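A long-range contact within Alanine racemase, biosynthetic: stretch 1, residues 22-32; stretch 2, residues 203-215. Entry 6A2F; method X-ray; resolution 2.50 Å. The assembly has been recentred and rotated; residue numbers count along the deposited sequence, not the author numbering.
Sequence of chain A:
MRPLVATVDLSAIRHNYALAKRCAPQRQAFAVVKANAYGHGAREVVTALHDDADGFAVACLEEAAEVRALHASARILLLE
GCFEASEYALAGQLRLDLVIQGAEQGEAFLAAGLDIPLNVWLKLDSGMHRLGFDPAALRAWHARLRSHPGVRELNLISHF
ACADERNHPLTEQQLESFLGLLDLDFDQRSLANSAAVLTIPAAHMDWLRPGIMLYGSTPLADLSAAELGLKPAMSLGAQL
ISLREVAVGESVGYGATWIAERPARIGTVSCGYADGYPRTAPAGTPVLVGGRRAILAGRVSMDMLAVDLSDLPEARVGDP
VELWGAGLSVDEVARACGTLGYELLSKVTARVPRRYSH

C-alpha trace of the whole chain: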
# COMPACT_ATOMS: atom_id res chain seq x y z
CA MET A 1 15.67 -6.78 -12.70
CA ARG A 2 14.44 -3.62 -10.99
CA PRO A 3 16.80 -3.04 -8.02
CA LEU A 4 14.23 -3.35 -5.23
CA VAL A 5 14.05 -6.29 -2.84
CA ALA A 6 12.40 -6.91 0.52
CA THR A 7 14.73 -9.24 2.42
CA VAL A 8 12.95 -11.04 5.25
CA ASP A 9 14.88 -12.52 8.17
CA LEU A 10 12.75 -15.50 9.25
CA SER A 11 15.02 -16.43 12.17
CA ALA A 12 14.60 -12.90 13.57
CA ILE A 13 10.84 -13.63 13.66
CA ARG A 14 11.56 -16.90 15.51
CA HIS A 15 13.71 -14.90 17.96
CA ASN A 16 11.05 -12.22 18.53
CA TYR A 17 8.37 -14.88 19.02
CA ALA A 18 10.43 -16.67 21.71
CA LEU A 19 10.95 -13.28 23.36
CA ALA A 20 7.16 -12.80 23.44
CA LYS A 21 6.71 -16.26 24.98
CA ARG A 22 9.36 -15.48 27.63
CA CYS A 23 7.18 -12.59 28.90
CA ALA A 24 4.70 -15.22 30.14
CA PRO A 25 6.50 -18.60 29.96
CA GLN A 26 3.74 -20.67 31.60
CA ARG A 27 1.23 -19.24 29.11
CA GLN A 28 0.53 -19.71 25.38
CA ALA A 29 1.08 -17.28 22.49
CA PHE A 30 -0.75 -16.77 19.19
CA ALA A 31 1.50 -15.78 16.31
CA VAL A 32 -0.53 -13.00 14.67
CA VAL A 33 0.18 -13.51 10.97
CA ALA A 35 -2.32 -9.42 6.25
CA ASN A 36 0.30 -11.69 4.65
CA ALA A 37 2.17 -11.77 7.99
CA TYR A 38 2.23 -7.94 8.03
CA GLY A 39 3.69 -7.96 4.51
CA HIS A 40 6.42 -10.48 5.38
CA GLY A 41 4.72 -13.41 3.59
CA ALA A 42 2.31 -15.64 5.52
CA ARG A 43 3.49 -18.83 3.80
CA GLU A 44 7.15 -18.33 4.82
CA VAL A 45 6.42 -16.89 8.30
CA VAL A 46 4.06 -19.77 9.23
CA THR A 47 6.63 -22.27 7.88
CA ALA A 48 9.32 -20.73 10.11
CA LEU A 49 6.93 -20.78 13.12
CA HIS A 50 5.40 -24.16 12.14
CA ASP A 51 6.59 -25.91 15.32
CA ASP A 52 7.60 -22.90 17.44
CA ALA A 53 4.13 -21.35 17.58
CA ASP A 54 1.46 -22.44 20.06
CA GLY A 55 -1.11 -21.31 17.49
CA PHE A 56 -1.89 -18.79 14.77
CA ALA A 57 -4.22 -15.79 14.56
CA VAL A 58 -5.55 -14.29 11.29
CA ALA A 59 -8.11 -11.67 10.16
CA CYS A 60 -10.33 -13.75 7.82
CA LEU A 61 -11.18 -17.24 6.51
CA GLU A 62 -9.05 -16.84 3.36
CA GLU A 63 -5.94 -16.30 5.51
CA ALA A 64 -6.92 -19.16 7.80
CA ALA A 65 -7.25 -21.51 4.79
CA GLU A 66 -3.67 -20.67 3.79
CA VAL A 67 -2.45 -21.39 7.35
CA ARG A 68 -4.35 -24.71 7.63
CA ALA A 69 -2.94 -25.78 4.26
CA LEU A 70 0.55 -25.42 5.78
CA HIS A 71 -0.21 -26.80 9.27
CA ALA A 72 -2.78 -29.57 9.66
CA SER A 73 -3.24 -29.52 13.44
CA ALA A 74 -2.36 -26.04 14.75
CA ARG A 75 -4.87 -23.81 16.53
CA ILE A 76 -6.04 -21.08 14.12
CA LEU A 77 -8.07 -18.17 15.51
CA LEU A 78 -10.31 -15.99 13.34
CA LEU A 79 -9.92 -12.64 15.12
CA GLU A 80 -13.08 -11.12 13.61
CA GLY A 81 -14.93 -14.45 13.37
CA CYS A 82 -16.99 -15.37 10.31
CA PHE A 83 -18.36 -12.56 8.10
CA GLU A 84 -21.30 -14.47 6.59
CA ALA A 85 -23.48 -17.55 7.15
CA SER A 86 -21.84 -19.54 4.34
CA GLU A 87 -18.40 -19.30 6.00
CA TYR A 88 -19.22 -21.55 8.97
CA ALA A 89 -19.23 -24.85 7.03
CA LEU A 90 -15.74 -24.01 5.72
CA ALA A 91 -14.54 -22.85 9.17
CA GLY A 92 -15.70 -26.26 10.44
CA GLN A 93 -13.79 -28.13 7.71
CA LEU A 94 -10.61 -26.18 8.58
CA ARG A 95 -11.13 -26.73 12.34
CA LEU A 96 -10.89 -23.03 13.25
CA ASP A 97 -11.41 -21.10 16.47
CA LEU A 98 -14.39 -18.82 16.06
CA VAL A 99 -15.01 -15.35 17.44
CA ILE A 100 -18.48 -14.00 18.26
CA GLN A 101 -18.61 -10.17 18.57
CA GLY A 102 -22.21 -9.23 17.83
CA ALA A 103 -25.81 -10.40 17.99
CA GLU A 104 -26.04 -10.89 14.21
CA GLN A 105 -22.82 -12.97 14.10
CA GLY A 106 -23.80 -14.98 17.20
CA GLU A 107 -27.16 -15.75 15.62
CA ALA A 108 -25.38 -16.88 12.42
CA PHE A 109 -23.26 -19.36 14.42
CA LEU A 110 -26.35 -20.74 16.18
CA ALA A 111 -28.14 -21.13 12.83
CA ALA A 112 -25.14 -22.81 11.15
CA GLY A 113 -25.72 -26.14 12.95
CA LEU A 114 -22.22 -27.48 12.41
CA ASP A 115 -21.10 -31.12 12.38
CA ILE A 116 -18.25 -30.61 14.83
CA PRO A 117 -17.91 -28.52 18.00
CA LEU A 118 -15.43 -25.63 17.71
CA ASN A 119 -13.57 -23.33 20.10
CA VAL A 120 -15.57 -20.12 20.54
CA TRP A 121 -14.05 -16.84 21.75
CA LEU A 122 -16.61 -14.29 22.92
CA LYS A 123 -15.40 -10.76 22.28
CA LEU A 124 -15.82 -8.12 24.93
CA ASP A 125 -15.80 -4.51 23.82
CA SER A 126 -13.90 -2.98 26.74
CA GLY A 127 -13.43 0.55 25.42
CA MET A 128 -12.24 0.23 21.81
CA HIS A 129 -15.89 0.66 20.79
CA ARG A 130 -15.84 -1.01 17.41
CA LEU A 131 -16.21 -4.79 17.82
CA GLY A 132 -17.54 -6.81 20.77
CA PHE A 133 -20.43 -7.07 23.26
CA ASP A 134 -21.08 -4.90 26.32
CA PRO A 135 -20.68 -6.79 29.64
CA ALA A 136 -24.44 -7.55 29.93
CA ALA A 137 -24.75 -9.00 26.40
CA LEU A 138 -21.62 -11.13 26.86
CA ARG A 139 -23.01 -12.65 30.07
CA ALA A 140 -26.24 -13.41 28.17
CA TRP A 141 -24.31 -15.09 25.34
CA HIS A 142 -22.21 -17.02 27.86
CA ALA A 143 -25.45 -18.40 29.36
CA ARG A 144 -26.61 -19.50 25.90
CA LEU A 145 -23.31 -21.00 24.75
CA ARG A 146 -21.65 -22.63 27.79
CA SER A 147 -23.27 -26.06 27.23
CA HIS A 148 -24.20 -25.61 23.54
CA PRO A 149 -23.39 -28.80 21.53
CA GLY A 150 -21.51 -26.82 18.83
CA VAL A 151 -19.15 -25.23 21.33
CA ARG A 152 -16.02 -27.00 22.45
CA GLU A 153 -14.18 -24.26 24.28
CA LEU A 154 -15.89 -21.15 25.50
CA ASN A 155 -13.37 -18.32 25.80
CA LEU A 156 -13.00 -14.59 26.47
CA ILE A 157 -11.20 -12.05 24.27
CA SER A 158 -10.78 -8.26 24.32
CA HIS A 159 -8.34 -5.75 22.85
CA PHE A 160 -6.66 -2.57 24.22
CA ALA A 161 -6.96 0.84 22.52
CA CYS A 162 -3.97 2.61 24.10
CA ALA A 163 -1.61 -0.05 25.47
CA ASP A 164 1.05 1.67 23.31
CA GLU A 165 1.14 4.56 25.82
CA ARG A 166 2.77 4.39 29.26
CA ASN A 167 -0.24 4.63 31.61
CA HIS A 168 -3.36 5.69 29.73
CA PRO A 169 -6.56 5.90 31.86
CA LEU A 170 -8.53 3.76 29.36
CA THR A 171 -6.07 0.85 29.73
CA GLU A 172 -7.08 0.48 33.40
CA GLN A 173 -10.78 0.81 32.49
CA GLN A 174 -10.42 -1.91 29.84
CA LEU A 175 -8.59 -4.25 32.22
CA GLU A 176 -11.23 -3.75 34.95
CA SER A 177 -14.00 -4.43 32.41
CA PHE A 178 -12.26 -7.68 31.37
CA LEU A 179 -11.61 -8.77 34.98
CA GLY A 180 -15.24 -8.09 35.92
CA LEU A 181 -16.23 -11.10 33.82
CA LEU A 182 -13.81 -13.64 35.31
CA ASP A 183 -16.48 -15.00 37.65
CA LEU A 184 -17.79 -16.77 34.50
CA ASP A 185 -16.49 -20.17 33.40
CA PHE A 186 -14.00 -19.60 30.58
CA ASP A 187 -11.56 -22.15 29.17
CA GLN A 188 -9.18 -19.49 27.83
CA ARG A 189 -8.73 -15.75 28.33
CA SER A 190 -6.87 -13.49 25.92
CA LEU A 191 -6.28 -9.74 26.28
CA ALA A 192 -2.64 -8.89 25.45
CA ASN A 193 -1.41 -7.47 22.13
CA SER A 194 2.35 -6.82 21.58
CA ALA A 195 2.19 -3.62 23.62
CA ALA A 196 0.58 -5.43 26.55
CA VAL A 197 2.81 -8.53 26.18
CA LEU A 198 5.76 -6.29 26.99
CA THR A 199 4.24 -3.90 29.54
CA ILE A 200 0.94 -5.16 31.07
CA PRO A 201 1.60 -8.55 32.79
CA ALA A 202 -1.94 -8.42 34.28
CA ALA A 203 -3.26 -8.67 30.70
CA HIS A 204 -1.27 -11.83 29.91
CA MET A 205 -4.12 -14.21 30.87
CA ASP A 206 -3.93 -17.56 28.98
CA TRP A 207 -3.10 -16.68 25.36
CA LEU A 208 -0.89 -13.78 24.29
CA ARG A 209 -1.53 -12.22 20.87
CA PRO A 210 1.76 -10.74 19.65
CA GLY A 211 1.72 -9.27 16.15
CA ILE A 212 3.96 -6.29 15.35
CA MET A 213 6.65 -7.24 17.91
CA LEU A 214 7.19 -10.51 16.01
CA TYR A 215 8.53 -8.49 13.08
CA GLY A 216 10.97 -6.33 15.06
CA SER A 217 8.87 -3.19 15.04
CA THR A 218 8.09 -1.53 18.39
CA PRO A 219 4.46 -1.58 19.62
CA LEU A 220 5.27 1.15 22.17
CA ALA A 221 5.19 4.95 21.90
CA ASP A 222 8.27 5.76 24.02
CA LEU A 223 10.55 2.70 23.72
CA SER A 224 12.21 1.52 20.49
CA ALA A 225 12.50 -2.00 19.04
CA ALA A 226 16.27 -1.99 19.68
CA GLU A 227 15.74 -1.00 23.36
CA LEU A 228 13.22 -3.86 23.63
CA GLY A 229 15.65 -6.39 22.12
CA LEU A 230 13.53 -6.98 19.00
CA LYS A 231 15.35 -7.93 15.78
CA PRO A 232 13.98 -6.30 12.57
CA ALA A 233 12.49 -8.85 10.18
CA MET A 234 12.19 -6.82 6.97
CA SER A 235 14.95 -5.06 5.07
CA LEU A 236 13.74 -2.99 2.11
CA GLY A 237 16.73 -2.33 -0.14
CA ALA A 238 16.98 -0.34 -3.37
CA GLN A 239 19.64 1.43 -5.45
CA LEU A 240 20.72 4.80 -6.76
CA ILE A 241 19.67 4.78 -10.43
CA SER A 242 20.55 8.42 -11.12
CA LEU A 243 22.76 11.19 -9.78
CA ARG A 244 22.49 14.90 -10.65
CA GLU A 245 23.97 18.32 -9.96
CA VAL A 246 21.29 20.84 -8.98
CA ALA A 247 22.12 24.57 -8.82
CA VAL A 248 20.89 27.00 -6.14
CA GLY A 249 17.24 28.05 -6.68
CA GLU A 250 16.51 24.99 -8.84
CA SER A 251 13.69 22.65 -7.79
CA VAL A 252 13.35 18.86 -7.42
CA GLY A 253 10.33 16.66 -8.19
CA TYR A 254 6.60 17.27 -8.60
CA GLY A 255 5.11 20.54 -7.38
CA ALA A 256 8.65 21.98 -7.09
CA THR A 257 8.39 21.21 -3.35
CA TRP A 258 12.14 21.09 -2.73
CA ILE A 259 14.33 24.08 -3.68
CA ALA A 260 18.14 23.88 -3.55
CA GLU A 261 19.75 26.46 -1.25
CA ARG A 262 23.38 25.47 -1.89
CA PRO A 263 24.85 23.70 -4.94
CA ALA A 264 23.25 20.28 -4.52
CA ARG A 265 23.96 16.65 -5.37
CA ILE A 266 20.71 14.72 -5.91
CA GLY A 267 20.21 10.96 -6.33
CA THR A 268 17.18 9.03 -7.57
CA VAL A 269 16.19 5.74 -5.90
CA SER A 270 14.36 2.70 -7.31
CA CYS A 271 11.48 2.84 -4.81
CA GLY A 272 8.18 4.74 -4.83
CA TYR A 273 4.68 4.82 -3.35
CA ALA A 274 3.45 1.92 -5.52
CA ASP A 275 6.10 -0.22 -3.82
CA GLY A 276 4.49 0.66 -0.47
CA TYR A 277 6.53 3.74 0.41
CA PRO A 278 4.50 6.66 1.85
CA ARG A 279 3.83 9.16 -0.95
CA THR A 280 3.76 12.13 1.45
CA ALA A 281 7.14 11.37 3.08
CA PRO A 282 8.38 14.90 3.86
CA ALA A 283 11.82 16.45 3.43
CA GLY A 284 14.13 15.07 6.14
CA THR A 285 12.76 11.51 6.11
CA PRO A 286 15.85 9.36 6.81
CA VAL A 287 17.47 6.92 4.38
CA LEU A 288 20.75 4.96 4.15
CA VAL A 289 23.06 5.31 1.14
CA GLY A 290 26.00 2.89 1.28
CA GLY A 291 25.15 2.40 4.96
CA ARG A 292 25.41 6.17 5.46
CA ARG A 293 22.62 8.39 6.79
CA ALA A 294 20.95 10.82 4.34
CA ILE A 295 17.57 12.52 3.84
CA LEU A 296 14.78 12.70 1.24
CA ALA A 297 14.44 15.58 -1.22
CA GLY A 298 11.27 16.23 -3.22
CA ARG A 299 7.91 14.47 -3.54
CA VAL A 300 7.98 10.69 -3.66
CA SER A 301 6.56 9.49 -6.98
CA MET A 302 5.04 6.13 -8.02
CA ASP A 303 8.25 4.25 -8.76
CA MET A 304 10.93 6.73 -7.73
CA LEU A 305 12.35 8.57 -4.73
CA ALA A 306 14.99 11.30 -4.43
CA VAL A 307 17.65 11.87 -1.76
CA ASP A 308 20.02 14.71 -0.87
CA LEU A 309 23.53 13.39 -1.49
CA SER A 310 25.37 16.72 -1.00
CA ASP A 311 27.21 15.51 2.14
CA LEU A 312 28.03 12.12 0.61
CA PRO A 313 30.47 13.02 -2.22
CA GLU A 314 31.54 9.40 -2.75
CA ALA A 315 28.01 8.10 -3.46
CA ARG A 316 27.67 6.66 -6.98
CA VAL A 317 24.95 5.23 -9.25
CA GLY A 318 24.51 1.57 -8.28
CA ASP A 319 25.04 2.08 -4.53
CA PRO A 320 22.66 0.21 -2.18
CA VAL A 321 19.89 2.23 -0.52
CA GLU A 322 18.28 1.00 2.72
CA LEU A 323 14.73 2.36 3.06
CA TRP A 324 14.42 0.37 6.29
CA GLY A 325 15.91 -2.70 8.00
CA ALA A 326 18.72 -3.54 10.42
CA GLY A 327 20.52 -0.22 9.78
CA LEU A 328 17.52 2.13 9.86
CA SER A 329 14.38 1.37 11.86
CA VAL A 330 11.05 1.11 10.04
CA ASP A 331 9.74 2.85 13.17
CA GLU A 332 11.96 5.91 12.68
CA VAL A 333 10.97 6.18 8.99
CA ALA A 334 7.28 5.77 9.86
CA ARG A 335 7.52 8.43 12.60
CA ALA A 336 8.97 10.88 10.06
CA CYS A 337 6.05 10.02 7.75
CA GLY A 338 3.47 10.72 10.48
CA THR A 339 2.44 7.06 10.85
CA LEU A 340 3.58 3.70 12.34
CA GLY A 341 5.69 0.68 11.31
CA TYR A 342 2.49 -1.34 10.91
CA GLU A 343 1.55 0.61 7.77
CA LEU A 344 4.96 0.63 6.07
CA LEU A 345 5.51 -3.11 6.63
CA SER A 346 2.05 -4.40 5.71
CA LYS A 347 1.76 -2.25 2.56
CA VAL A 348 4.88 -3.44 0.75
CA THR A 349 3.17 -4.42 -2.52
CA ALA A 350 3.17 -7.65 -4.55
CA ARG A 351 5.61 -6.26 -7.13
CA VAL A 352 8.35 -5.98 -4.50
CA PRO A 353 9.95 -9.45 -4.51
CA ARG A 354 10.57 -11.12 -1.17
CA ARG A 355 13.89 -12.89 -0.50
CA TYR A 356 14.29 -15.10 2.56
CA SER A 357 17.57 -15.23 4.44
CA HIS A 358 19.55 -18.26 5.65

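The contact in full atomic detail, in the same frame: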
# COMPACT_ATOMS: atom_id res chain seq x y z
N ARG A 22 8.59 -15.64 26.40
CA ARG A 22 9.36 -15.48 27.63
C ARG A 22 8.75 -14.44 28.60
O ARG A 22 9.01 -14.49 29.80
CB ARG A 22 10.83 -15.15 27.30
CG ARG A 22 11.78 -15.02 28.49
CD ARG A 22 12.10 -16.35 29.17
NE ARG A 22 13.21 -16.18 30.11
CZ ARG A 22 13.82 -17.18 30.76
NH1 ARG A 22 13.44 -18.44 30.59
NH2 ARG A 22 14.83 -16.90 31.58
N CYS A 23 7.93 -13.54 28.07
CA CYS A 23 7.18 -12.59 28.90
C CYS A 23 6.15 -13.28 29.80
O CYS A 23 5.81 -12.76 30.86
CB CYS A 23 6.48 -11.55 28.03
SG CYS A 23 7.60 -10.42 27.18
N ALA A 24 5.65 -14.43 29.36
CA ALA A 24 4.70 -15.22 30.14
C ALA A 24 4.93 -16.70 29.85
O ALA A 24 4.13 -17.33 29.17
CB ALA A 24 3.27 -14.82 29.80
N PRO A 25 6.04 -17.27 30.38
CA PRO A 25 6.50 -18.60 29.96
C PRO A 25 5.53 -19.75 30.24
O PRO A 25 5.53 -20.74 29.51
CB PRO A 25 7.81 -18.80 30.74
CG PRO A 25 7.73 -17.85 31.88
CD PRO A 25 6.92 -16.68 31.41
N GLN A 26 4.70 -19.61 31.27
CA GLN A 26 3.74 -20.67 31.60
C GLN A 26 2.44 -20.55 30.78
O GLN A 26 1.52 -21.36 30.93
CB GLN A 26 3.44 -20.68 33.10
CG GLN A 26 4.68 -20.84 33.96
CD GLN A 26 4.37 -20.88 35.44
OE1 GLN A 26 5.06 -21.56 36.21
NE2 GLN A 26 3.33 -20.15 35.86
N ARG A 27 2.40 -19.54 29.92
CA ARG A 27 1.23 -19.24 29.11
C ARG A 27 1.47 -19.59 27.64
O ARG A 27 2.57 -19.99 27.27
CB ARG A 27 0.87 -17.76 29.27
CG ARG A 27 -0.10 -17.45 30.39
CD ARG A 27 0.38 -17.83 31.79
NE ARG A 27 -0.40 -17.12 32.81
CZ ARG A 27 0.02 -16.04 33.47
NH1 ARG A 27 -0.78 -15.47 34.37
NH2 ARG A 27 1.23 -15.52 33.26
N GLN A 28 0.43 -19.45 26.82
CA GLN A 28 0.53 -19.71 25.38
C GLN A 28 0.56 -18.40 24.58
O GLN A 28 0.13 -17.35 25.07
CB GLN A 28 -0.64 -20.58 24.91
CG GLN A 28 -0.84 -21.88 25.67
CD GLN A 28 0.22 -22.91 25.35
OE1 GLN A 28 0.29 -23.42 24.22
NE2 GLN A 28 1.05 -23.22 26.33
N ALA A 29 1.07 -18.46 23.36
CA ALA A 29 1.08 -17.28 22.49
C ALA A 29 0.61 -17.56 21.06
O ALA A 29 1.12 -18.48 20.40
CB ALA A 29 2.46 -16.63 22.49
N PHE A 30 -0.37 -16.78 20.60
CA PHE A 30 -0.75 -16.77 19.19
C PHE A 30 0.30 -16.00 18.41
O PHE A 30 0.70 -14.91 18.81
CB PHE A 30 -2.09 -16.06 18.98
CG PHE A 30 -3.30 -16.89 19.30
CD1 PHE A 30 -3.66 -17.97 18.49
CD2 PHE A 30 -4.12 -16.57 20.38
CE1 PHE A 30 -4.78 -18.73 18.78
CE2 PHE A 30 -5.24 -17.32 20.67
CZ PHE A 30 -5.58 -18.40 19.87
N ALA A 31 0.75 -16.56 17.29
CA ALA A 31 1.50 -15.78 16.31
C ALA A 31 0.48 -15.10 15.40
O ALA A 31 -0.21 -15.77 14.63
CB ALA A 31 2.45 -16.66 15.52
N VAL A 32 0.37 -13.78 15.51
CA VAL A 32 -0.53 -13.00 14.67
C VAL A 32 0.14 -12.81 13.32
O VAL A 32 1.15 -12.11 13.21
CB VAL A 32 -0.92 -11.65 15.30
CG1 VAL A 32 -1.81 -10.84 14.36
CG2 VAL A 32 -1.62 -11.85 16.65
N ALA A 203 -2.47 -8.39 31.90
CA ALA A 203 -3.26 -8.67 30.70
C ALA A 203 -2.87 -9.98 30.03
O ALA A 203 -3.51 -10.39 29.06
CB ALA A 203 -3.14 -7.52 29.71
N HIS A 204 -1.82 -10.63 30.54
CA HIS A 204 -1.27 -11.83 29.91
C HIS A 204 -2.27 -12.99 29.80
O HIS A 204 -2.30 -13.68 28.79
CB HIS A 204 0.02 -12.30 30.61
CG HIS A 204 1.20 -11.40 30.36
ND1 HIS A 204 2.40 -11.56 31.02
CD2 HIS A 204 1.36 -10.33 29.54
CE1 HIS A 204 3.25 -10.63 30.60
NE2 HIS A 204 2.64 -9.88 29.71
N MET A 205 -3.07 -13.18 30.85
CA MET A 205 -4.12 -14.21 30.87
C MET A 205 -3.62 -15.59 30.39
O MET A 205 -2.61 -16.07 30.90
CB MET A 205 -5.35 -13.74 30.08
CG MET A 205 -5.94 -12.42 30.58
SD MET A 205 -6.64 -12.57 32.24
CE MET A 205 -6.83 -10.85 32.68
N ASP A 206 -4.30 -16.21 29.43
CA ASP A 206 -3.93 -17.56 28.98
C ASP A 206 -3.21 -17.59 27.63
O ASP A 206 -2.27 -18.35 27.44
CB ASP A 206 -5.16 -18.48 28.93
CG ASP A 206 -5.88 -18.57 30.26
OD1 ASP A 206 -5.23 -18.91 31.28
OD2 ASP A 206 -7.09 -18.31 30.28
N TRP A 207 -3.68 -16.75 26.70
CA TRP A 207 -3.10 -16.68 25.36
C TRP A 207 -2.70 -15.24 25.01
O TRP A 207 -3.55 -14.35 24.95
CB TRP A 207 -4.06 -17.24 24.30
CG TRP A 207 -4.15 -18.74 24.27
CD1 TRP A 207 -4.83 -19.53 25.14
CD2 TRP A 207 -3.54 -19.62 23.32
NE1 TRP A 207 -4.68 -20.86 24.80
CE2 TRP A 207 -3.89 -20.94 23.69
CE3 TRP A 207 -2.72 -19.43 22.19
CZ2 TRP A 207 -3.46 -22.07 22.97
CZ3 TRP A 207 -2.29 -20.55 21.48
CH2 TRP A 207 -2.66 -21.85 21.88
N LEU A 208 -1.41 -15.04 24.80
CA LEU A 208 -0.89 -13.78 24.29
C LEU A 208 -1.20 -13.66 22.81
O LEU A 208 -1.36 -14.67 22.12
CB LEU A 208 0.63 -13.71 24.50
CG LEU A 208 1.20 -14.05 25.89
CD1 LEU A 208 2.71 -14.11 25.82
CD2 LEU A 208 0.74 -13.06 26.96
N ARG A 209 -1.30 -12.43 22.30
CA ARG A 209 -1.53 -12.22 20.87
C ARG A 209 -0.52 -11.25 20.28
O ARG A 209 -0.90 -10.15 19.85
CB ARG A 209 -2.95 -11.71 20.60
CG ARG A 209 -4.06 -12.51 21.26
CD ARG A 209 -5.43 -12.13 20.71
NE ARG A 209 -5.69 -10.69 20.79
CZ ARG A 209 -6.22 -10.07 21.84
NH1 ARG A 209 -6.54 -10.75 22.94
NH2 ARG A 209 -6.42 -8.76 21.79
N PRO A 210 0.77 -11.63 20.26
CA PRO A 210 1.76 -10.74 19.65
C PRO A 210 1.68 -10.72 18.13
O PRO A 210 1.63 -11.78 17.49
CB PRO A 210 3.10 -11.32 20.12
CG PRO A 210 2.82 -12.75 20.41
CD PRO A 210 1.42 -12.79 20.92
N GLY A 211 1.63 -9.51 17.58
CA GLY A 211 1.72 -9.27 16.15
C GLY A 211 2.98 -8.51 15.79
O GLY A 211 4.02 -9.11 15.53
N ILE A 212 2.88 -7.18 15.82
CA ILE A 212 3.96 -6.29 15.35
C ILE A 212 5.34 -6.59 15.95
O ILE A 212 6.35 -6.52 15.24
CB ILE A 212 3.57 -4.80 15.53
CG1 ILE A 212 4.52 -3.86 14.76
CG2 ILE A 212 3.47 -4.41 17.00
CD1 ILE A 212 4.36 -3.88 13.26
N MET A 213 5.38 -6.96 17.24
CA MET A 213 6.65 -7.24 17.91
C MET A 213 7.39 -8.43 17.30
O MET A 213 8.62 -8.50 17.36
CB MET A 213 6.46 -7.44 19.42
CG MET A 213 5.89 -8.78 19.84
SD MET A 213 5.76 -8.95 21.64
CE MET A 213 7.47 -9.17 22.11
N LEU A 214 6.63 -9.35 16.70
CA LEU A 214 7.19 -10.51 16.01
C LEU A 214 8.10 -10.10 14.86
O LEU A 214 9.02 -10.82 14.51
CB LEU A 214 6.07 -11.41 15.50
CG LEU A 214 5.63 -12.65 16.29
CD1 LEU A 214 5.71 -12.46 17.80
CD2 LEU A 214 4.24 -13.08 15.87
N TYR A 215 7.84 -8.92 14.30
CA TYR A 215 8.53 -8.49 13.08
C TYR A 215 9.62 -7.45 13.36
O TYR A 215 10.21 -6.89 12.44
CB TYR A 215 7.50 -8.02 12.04
CG TYR A 215 6.37 -9.02 11.85
CD1 TYR A 215 6.52 -10.13 11.02
CD2 TYR A 215 5.16 -8.86 12.52
CE1 TYR A 215 5.50 -11.05 10.86
CE2 TYR A 215 4.12 -9.77 12.37
CZ TYR A 215 4.30 -10.87 11.54
OH TYR A 215 3.27 -11.77 11.38
O HOH W 1 2.96 -13.44 32.92

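The apolar centre of the contact lies on the two sides of a short parallel pairing, in which Gln28 is in register with Trp207 and Ala29 with Leu208. Ala29 and Leu208 project from the same face of the sheet, and their CB atoms meet at 4.0 Å. Ala29 CA and Leu208 CA are 4.4 Å apart here, and Ala29 CB also lies 4.3 Å from Pro210 CD. Leu208, with chi1 m and chi2 t, extends CD1 to within 4.1 Å of Ala24 CB. Further along, Ala31 CB packs 4.0 Å from Leu214 CD2.

The other face carries Gln28 and Trp207. The indole lies flat against the aliphatic base of Gln28, whose CB sits 3.4 Å from the centroid of the six-membered ring of Trp207 and almost on its normal, a CH-pi contact. The Phe30 ring approaches the same six-membered ring obliquely, with centroids 4.5 Å apart and planes at 35°; Phe30 CE2 comes within 3.6 Å of Trp207 CE3. Both aromatic residues are buried, and their flat rings suit the place: Trp207 offers a face to Gln28 CB and also meets the Phe30 ring.

Between these two layers runs a ladder of backbone hydrogen bonds. Gln28 N donates to Asp206 O (3.0 Å), Leu208 N to Gln28 O (2.8 Å), and Phe30 N to Leu208 O (2.8 Å). Gln28 and Leu208 thus each use both backbone N and O across the contact, the alternation expected of parallel strands. Trp207 CA adds a CA-H...O contact to Gln28 O at 3.3 Å. Beyond the paired residues, Val32 N donates to Pro210 O (3.1 Å), so the backbone connection continues although proline has no amide hydrogen to give. Val32 CB rests 3.7 Å from Gly211 CA; a side chain at Gly211 would be tight against Val32, since an ideal CB would fall 3.5 Å from Val32 CB.

At this end the contact closes with a side-chain hydrogen bond: Tyr215, in the 3-10 segment, donates from OH to Val32 O at 2.8 Å.

The opposite end is more polar. A type I turn from Ala24 to Arg27, closed by Arg27 N to Ala24 O at 2.9 Å, precedes the strand. Ala24 CB lies 3.6 Å from His204 ND1, and Cys23 O is 3.3 Å from His204 CE1. Arg27 passes its aliphatic portion over the backbone, with CG 2.9 Å from Met205 O. A water links the side chains, 2.7 Å from His204 ND1 and joined by a weak hydrogen bond to Arg27 NH2, also at 2.7 Å.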